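Local coordinates for acyl-coenzyme A oxidase acox-1.2 (Caenorhabditis elegans, PDB 5K3J), which catalyses the FAD-dependent desaturation of ascaroside-CoA with a five-carbon omega side chain, the first step of its peroxisomal beta-oxidation, at residues A116-Q125 / I284-I292. Sequence-based numbering, arbitrary orientation.
Sequences ALFIPTLQSQ and IGYSGMVKI. With 6QA (~{S}-[2-[3-[[(2~{R})-4-[[[(2~{R},3~{S},4~{R},5~{R})-5-(6-aminopurin-9-yl)-4-oxidanyl-3-phosphonooxy-oxolan-2-yl]methoxy-oxidanyl-phosphoryl]oxy-oxidanyl-phosphoryl]oxy-3,3-dimethyl-2-oxidanyl-butanoyl]amino]propanoylamino]ethyl] 5-[(2~{R},3~{R},5~{R},6~{S})-6-methyl-3,5-bis(oxidanyl)oxan-2-yl]oxypentanethioate), chain E.
Leu-117 and Ile-292 meet in the wall of the acyl-CoA pocket, where helix 112-125 of the N-terminal region packs against the start of helix 287-315; the axes of 116-125 and 287-292 approach to 9.2 Å at 128°. The two side chains cross at about a right angle, with Leu-117 CD2 3.8 Å from Ile-292 CG1. The other leucine branch, CD1, turns to the bound ascaroside-CoA and lies 3.4 Å from C08 of its acyl chain, while Ile-292 CG2 touches C05 at the ether end of that chain and Met-289 CG touches C11, next to the thioester sulfur. Pro-120 CB and CG rest across CD and CE of Lys-291 (CB to CD 3.8 Å), whose NZ continues to a salt bridge with Glu-93. Gly-288, lacking a side chain, brings the backbones closest, its CA 5.4 Å from that of Thr-121. Thr-121 OG1 bonds back to Leu-117 O, which also accepts from Thr-121 N on the opposite face of the carbonyl plane. At the far end Gln-125, bent at its second torsion (chi2 -73°), donates through NE2 to Ile-284 O; the modelled 2.5 Å is very short and its exact length doubtful. This bond joins helix 112-125 to the loop holding the substrate-binding residues Ile-284, Gly-285 and Tyr-286. Tyr-286, the N-cap residue, leaves the backbone pointing away from 116-125; its ring edge meets O55, a CoA diphosphate oxygen on P26, in plane, and OH donates to it over a very short, uncertain distance. Ser-287 OG is hydrogen-bonded to Tyr-363 of helix 343-363. Behind the contact, Phe-118, Thr-121 and Leu-122 pack on strands 197-205 and 210-219, and Ile-119 and Leu-122 on helix 128-139.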
loop_
_atom_site.group_PDB
_atom_site.type_symbol
_atom_site.label_atom_id
_atom_site.label_comp_id
_atom_site.label_asym_id
_atom_site.label_seq_id
_atom_site.Cartn_x
_atom_site.Cartn_y
_atom_site.Cartn_z
ATOM N N ALA A 116 -15.933 -12.170 15.503
ATOM C CA ALA A 116 -16.247 -11.026 14.654
ATOM C C ALA A 116 -17.647 -11.105 14.042
ATOM O O ALA A 116 -18.343 -10.093 13.956
ATOM C CB ALA A 116 -15.205 -10.890 13.553
ATOM N N LEU A 117 -18.057 -12.296 13.611
ATOM C CA LEU A 117 -19.322 -12.436 12.889
ATOM C C LEU A 117 -20.137 -13.662 13.282
ATOM O O LEU A 117 -21.364 -13.599 13.319
ATOM C CB LEU A 117 -19.060 -12.462 11.384
ATOM C CG LEU A 117 -18.735 -11.101 10.768
ATOM C CD1 LEU A 117 -17.901 -11.265 9.514
ATOM C CD2 LEU A 117 -20.016 -10.330 10.470
ATOM N N PHE A 118 -19.464 -14.773 13.567
ATOM C CA PHE A 118 -20.171 -16.000 13.926
ATOM C C PHE A 118 -21.059 -15.790 15.148
ATOM O O PHE A 118 -22.259 -16.065 15.101
ATOM C CB PHE A 118 -19.194 -17.140 14.190
ATOM C CG PHE A 118 -19.864 -18.452 14.480
ATOM C CD1 PHE A 118 -20.539 -19.140 13.483
ATOM C CD2 PHE A 118 -19.818 -18.999 15.748
ATOM C CE1 PHE A 118 -21.158 -20.346 13.750
ATOM C CE2 PHE A 118 -20.431 -20.204 16.017
ATOM C CZ PHE A 118 -21.099 -20.878 15.021
ATOM N N ILE A 119 -20.469 -15.297 16.234
ATOM C CA ILE A 119 -21.222 -14.993 17.449
ATOM C C ILE A 119 -22.210 -13.827 17.252
ATOM O O ILE A 119 -23.363 -13.929 17.677
ATOM C CB ILE A 119 -20.271 -14.684 18.635
ATOM C CG1 ILE A 119 -19.599 -15.962 19.141
ATOM C CG2 ILE A 119 -21.015 -14.006 19.770
ATOM C CD1 ILE A 119 -18.791 -15.757 20.401
ATOM N N PRO A 120 -21.775 -12.717 16.616
ATOM C CA PRO A 120 -22.746 -11.633 16.423
ATOM C C PRO A 120 -23.920 -11.978 15.502
ATOM O O PRO A 120 -24.960 -11.331 15.611
ATOM C CB PRO A 120 -21.897 -10.517 15.808
ATOM C CG PRO A 120 -20.531 -10.780 16.298
ATOM C CD PRO A 120 -20.406 -12.266 16.306
ATOM N N THR A 121 -23.761 -12.960 14.617
ATOM C CA THR A 121 -24.853 -13.354 13.728
ATOM C C THR A 121 -25.854 -14.225 14.476
ATOM O O THR A 121 -27.062 -14.113 14.268
ATOM C CB THR A 121 -24.338 -14.106 12.473
ATOM O OG1 THR A 121 -23.712 -13.176 11.581
ATOM C CG2 THR A 121 -25.484 -14.790 11.734
ATOM N N LEU A 122 -25.352 -15.084 15.358
ATOM C CA LEU A 122 -26.225 -15.895 16.199
ATOM C C LEU A 122 -27.057 -14.996 17.103
ATOM O O LEU A 122 -28.238 -15.255 17.338
ATOM C CB LEU A 122 -25.416 -16.882 17.040
ATOM C CG LEU A 122 -24.816 -18.085 16.314
ATOM C CD1 LEU A 122 -23.871 -18.839 17.239
ATOM C CD2 LEU A 122 -25.913 -19.003 15.789
ATOM N N GLN A 123 -26.434 -13.931 17.596
ATOM C CA GLN A 123 -27.099 -12.980 18.477
ATOM C C GLN A 123 -28.246 -12.263 17.778
ATOM O O GLN A 123 -29.306 -12.045 18.369
ATOM C CB GLN A 123 -26.095 -11.954 19.005
ATOM C CG GLN A 123 -25.103 -12.525 19.999
ATOM C CD GLN A 123 -24.003 -11.546 20.355
ATOM O OE1 GLN A 123 -23.496 -10.822 19.499
ATOM N NE2 GLN A 123 -23.631 -11.519 21.626
ATOM N N SER A 124 -28.038 -11.910 16.513
ATOM C CA SER A 124 -28.992 -11.079 15.790
ATOM C C SER A 124 -29.950 -11.871 14.897
ATOM O O SER A 124 -30.961 -11.332 14.445
ATOM C CB SER A 124 -28.248 -10.049 14.936
ATOM O OG SER A 124 -27.373 -10.679 14.013
ATOM N N GLN A 125 -29.649 -13.142 14.640
ATOM C CA GLN A 125 -30.407 -13.889 13.635
ATOM C C GLN A 125 -30.905 -15.269 14.081
ATOM O O GLN A 125 -31.677 -15.905 13.363
ATOM C CB GLN A 125 -29.562 -14.049 12.366
ATOM C CG GLN A 125 -28.952 -12.754 11.830
ATOM C CD GLN A 125 -29.973 -11.839 11.180
ATOM O OE1 GLN A 125 -31.070 -12.268 10.821
ATOM N NE2 GLN A 125 -29.615 -10.569 11.021
ATOM N N ILE A 284 -32.928 -7.745 7.050
ATOM C CA ILE A 284 -32.590 -7.876 8.461
ATOM C C ILE A 284 -31.389 -8.795 8.653
ATOM O O ILE A 284 -30.734 -8.771 9.694
ATOM C CB ILE A 284 -33.783 -8.409 9.288
ATOM C CG1 ILE A 284 -34.588 -9.445 8.489
ATOM C CG2 ILE A 284 -34.680 -7.259 9.720
ATOM C CD1 ILE A 284 -34.038 -10.866 8.545
ATOM N N GLY A 285 -31.098 -9.596 7.633
ATOM C CA GLY A 285 -30.070 -10.614 7.732
ATOM C C GLY A 285 -28.662 -10.081 7.571
ATOM O O GLY A 285 -27.699 -10.710 8.011
ATOM N N TYR A 286 -28.534 -8.915 6.947
ATOM C CA TYR A 286 -27.220 -8.322 6.718
ATOM C C TYR A 286 -26.704 -7.624 7.977
ATOM O O TYR A 286 -25.713 -6.897 7.925
ATOM C CB TYR A 286 -27.255 -7.319 5.555
ATOM C CG TYR A 286 -27.671 -7.876 4.205
ATOM C CD1 TYR A 286 -27.873 -9.239 4.014
ATOM C CD2 TYR A 286 -27.854 -7.029 3.115
ATOM C CE1 TYR A 286 -28.256 -9.740 2.781
ATOM C CE2 TYR A 286 -28.233 -7.522 1.879
ATOM C CZ TYR A 286 -28.433 -8.876 1.717
ATOM O OH TYR A 286 -28.810 -9.360 0.485
ATOM N N SER A 287 -27.379 -7.852 9.100
ATOM C CA SER A 287 -27.069 -7.160 10.346
ATOM C C SER A 287 -25.638 -7.381 10.823
ATOM O O SER A 287 -25.038 -6.494 11.427
ATOM C CB SER A 287 -28.037 -7.593 11.445
ATOM O OG SER A 287 -27.692 -6.991 12.681
ATOM N N GLY A 288 -25.102 -8.570 10.565
ATOM C CA GLY A 288 -23.746 -8.891 10.969
ATOM C C GLY A 288 -22.737 -8.018 10.251
ATOM O O GLY A 288 -21.730 -7.603 10.826
ATOM N N MET A 289 -23.019 -7.734 8.984
ATOM C CA MET A 289 -22.151 -6.898 8.166
ATOM C C MET A 289 -22.093 -5.464 8.679
ATOM O O MET A 289 -21.025 -4.854 8.714
ATOM C CB MET A 289 -22.625 -6.910 6.715
ATOM C CG MET A 289 -21.836 -7.836 5.811
ATOM S SD MET A 289 -22.873 -8.576 4.536
ATOM C CE MET A 289 -23.826 -7.158 3.995
ATOM N N VAL A 290 -23.248 -4.935 9.073
ATOM C CA VAL A 290 -23.352 -3.558 9.541
ATOM C C VAL A 290 -22.623 -3.373 10.869
ATOM O O VAL A 290 -22.100 -2.295 11.148
ATOM C CB VAL A 290 -24.837 -3.129 9.667
ATOM C CG1 VAL A 290 -24.970 -1.736 10.283
ATOM C CG2 VAL A 290 -25.506 -3.167 8.305
ATOM N N LYS A 291 -22.565 -4.424 11.680
ATOM C CA LYS A 291 -21.825 -4.341 12.935
ATOM C C LYS A 291 -20.348 -4.086 12.655
ATOM O O LYS A 291 -19.721 -3.243 13.300
ATOM C CB LYS A 291 -21.981 -5.611 13.771
ATOM C CG LYS A 291 -21.337 -5.479 15.142
ATOM C CD LYS A 291 -21.205 -6.813 15.839
ATOM C CE LYS A 291 -19.798 -6.995 16.386
ATOM N NZ LYS A 291 -19.364 -5.844 17.231
ATOM N N ILE A 292 -19.804 -4.815 11.685
ATOM C CA ILE A 292 -18.412 -4.650 11.281
ATOM C C ILE A 292 -18.163 -3.246 10.740
ATOM O O ILE A 292 -17.265 -2.549 11.209
ATOM C CB ILE A 292 -18.003 -5.679 10.208
ATOM C CG1 ILE A 292 -18.118 -7.105 10.756
ATOM C CG2 ILE A 292 -16.590 -5.395 9.712
ATOM C CD1 ILE A 292 -17.275 -7.361 11.987
HETATM P P26 6QA E . -28.283 -7.097 -2.567
HETATM P P29 6QA E . -30.814 -5.771 -3.537
HETATM P P50 6QA E . -32.027 1.133 -3.223
HETATM O O01 6QA E . -11.270 -6.058 10.788
HETATM C C02 6QA E . -12.443 -6.880 10.973
HETATM C C03 6QA E . -12.182 -8.058 10.020
HETATM O O04 6QA E . -13.295 -8.803 9.824
HETATM C C05 6QA E . -14.222 -8.286 8.924
HETATM C C06 6QA E . -14.407 -9.324 7.783
HETATM C C07 6QA E . -15.866 -9.214 7.283
HETATM C C08 6QA E . -16.264 -10.538 6.634
HETATM C C09 6QA E . -16.674 -10.340 5.235
HETATM S S10 6QA E . -18.329 -11.101 4.826
HETATM C C11 6QA E . -19.490 -9.956 4.032
HETATM C C12 6QA E . -18.891 -8.705 3.460
HETATM N N13 6QA E . -19.361 -8.571 2.133
HETATM C C14 6QA E . -20.195 -7.456 1.734
HETATM C C15 6QA E . -20.686 -7.331 0.247
HETATM C C16 6QA E . -22.251 -7.287 0.271
HETATM N N17 6QA E . -22.778 -6.221 -0.603
HETATM C C18 6QA E . -24.151 -6.366 -1.104
HETATM C C19 6QA E . -24.728 -5.279 -2.008
HETATM O O20 6QA E . -23.710 -4.362 -2.339
HETATM C C21 6QA E . -25.897 -4.520 -1.317
HETATM C C22 6QA E . -26.443 -3.569 -2.471
HETATM C C23 6QA E . -25.346 -3.758 -0.067
HETATM C C24 6QA E . -27.058 -5.388 -0.841
HETATM O O25 6QA E . -28.037 -5.600 -1.879
HETATM O O27 6QA E . -27.048 -7.623 -3.314
HETATM O O28 6QA E . -29.590 -6.895 -3.646
HETATM O O30 6QA E . -32.092 -6.533 -3.171
HETATM O O31 6QA E . -30.396 -4.600 -2.407
HETATM C C32 6QA E . -30.358 -3.260 -2.722
HETATM C C33 6QA E . -31.653 -2.595 -2.091
HETATM O O34 6QA E . -31.866 -3.041 -0.913
HETATM C C35 6QA E . -31.668 -1.847 0.173
HETATM N N36 6QA E . -30.693 -2.287 1.184
HETATM C C37 6QA E . -29.538 -2.914 0.940
HETATM N N38 6QA E . -28.891 -3.186 2.073
HETATM C C39 6QA E . -29.654 -2.724 3.105
HETATM C C40 6QA E . -30.802 -2.160 2.549
HETATM N N41 6QA E . -31.744 -1.622 3.372
HETATM C C42 6QA E . -31.560 -1.635 4.692
HETATM N N43 6QA E . -30.466 -2.176 5.266
HETATM C C44 6QA E . -29.505 -2.723 4.522
HETATM N N45 6QA E . -28.315 -3.312 5.146
HETATM C C46 6QA E . -31.283 -0.785 -0.465
HETATM O O47 6QA E . -32.169 0.378 -0.131
HETATM C C48 6QA E . -31.388 -1.084 -1.958
HETATM O O49 6QA E . -32.416 -0.366 -2.557
HETATM O O51 6QA E . -32.241 1.072 -4.707
HETATM O O52 6QA E . -30.560 1.477 -2.917
HETATM O O53 6QA E . -32.890 2.196 -2.600
HETATM O O54 6QA E . -30.992 -5.105 -4.879
HETATM O O55 6QA E . -28.683 -8.098 -1.499
HETATM O O56 6QA E . -24.796 -7.332 -0.818
HETATM O O57 6QA E . -20.529 -6.624 2.510
HETATM O O58 6QA E . -15.911 -9.738 4.489
HETATM O O59 6QA E . -11.155 -8.942 10.548
HETATM C C60 6QA E . -11.474 -9.434 11.854
HETATM C C61 6QA E . -10.338 -10.384 12.160
HETATM C C62 6QA E . -11.640 -8.264 12.859
HETATM C C63 6QA E . -12.610 -7.265 12.388
HETATM O O64 6QA E . -12.120 -8.799 14.143
#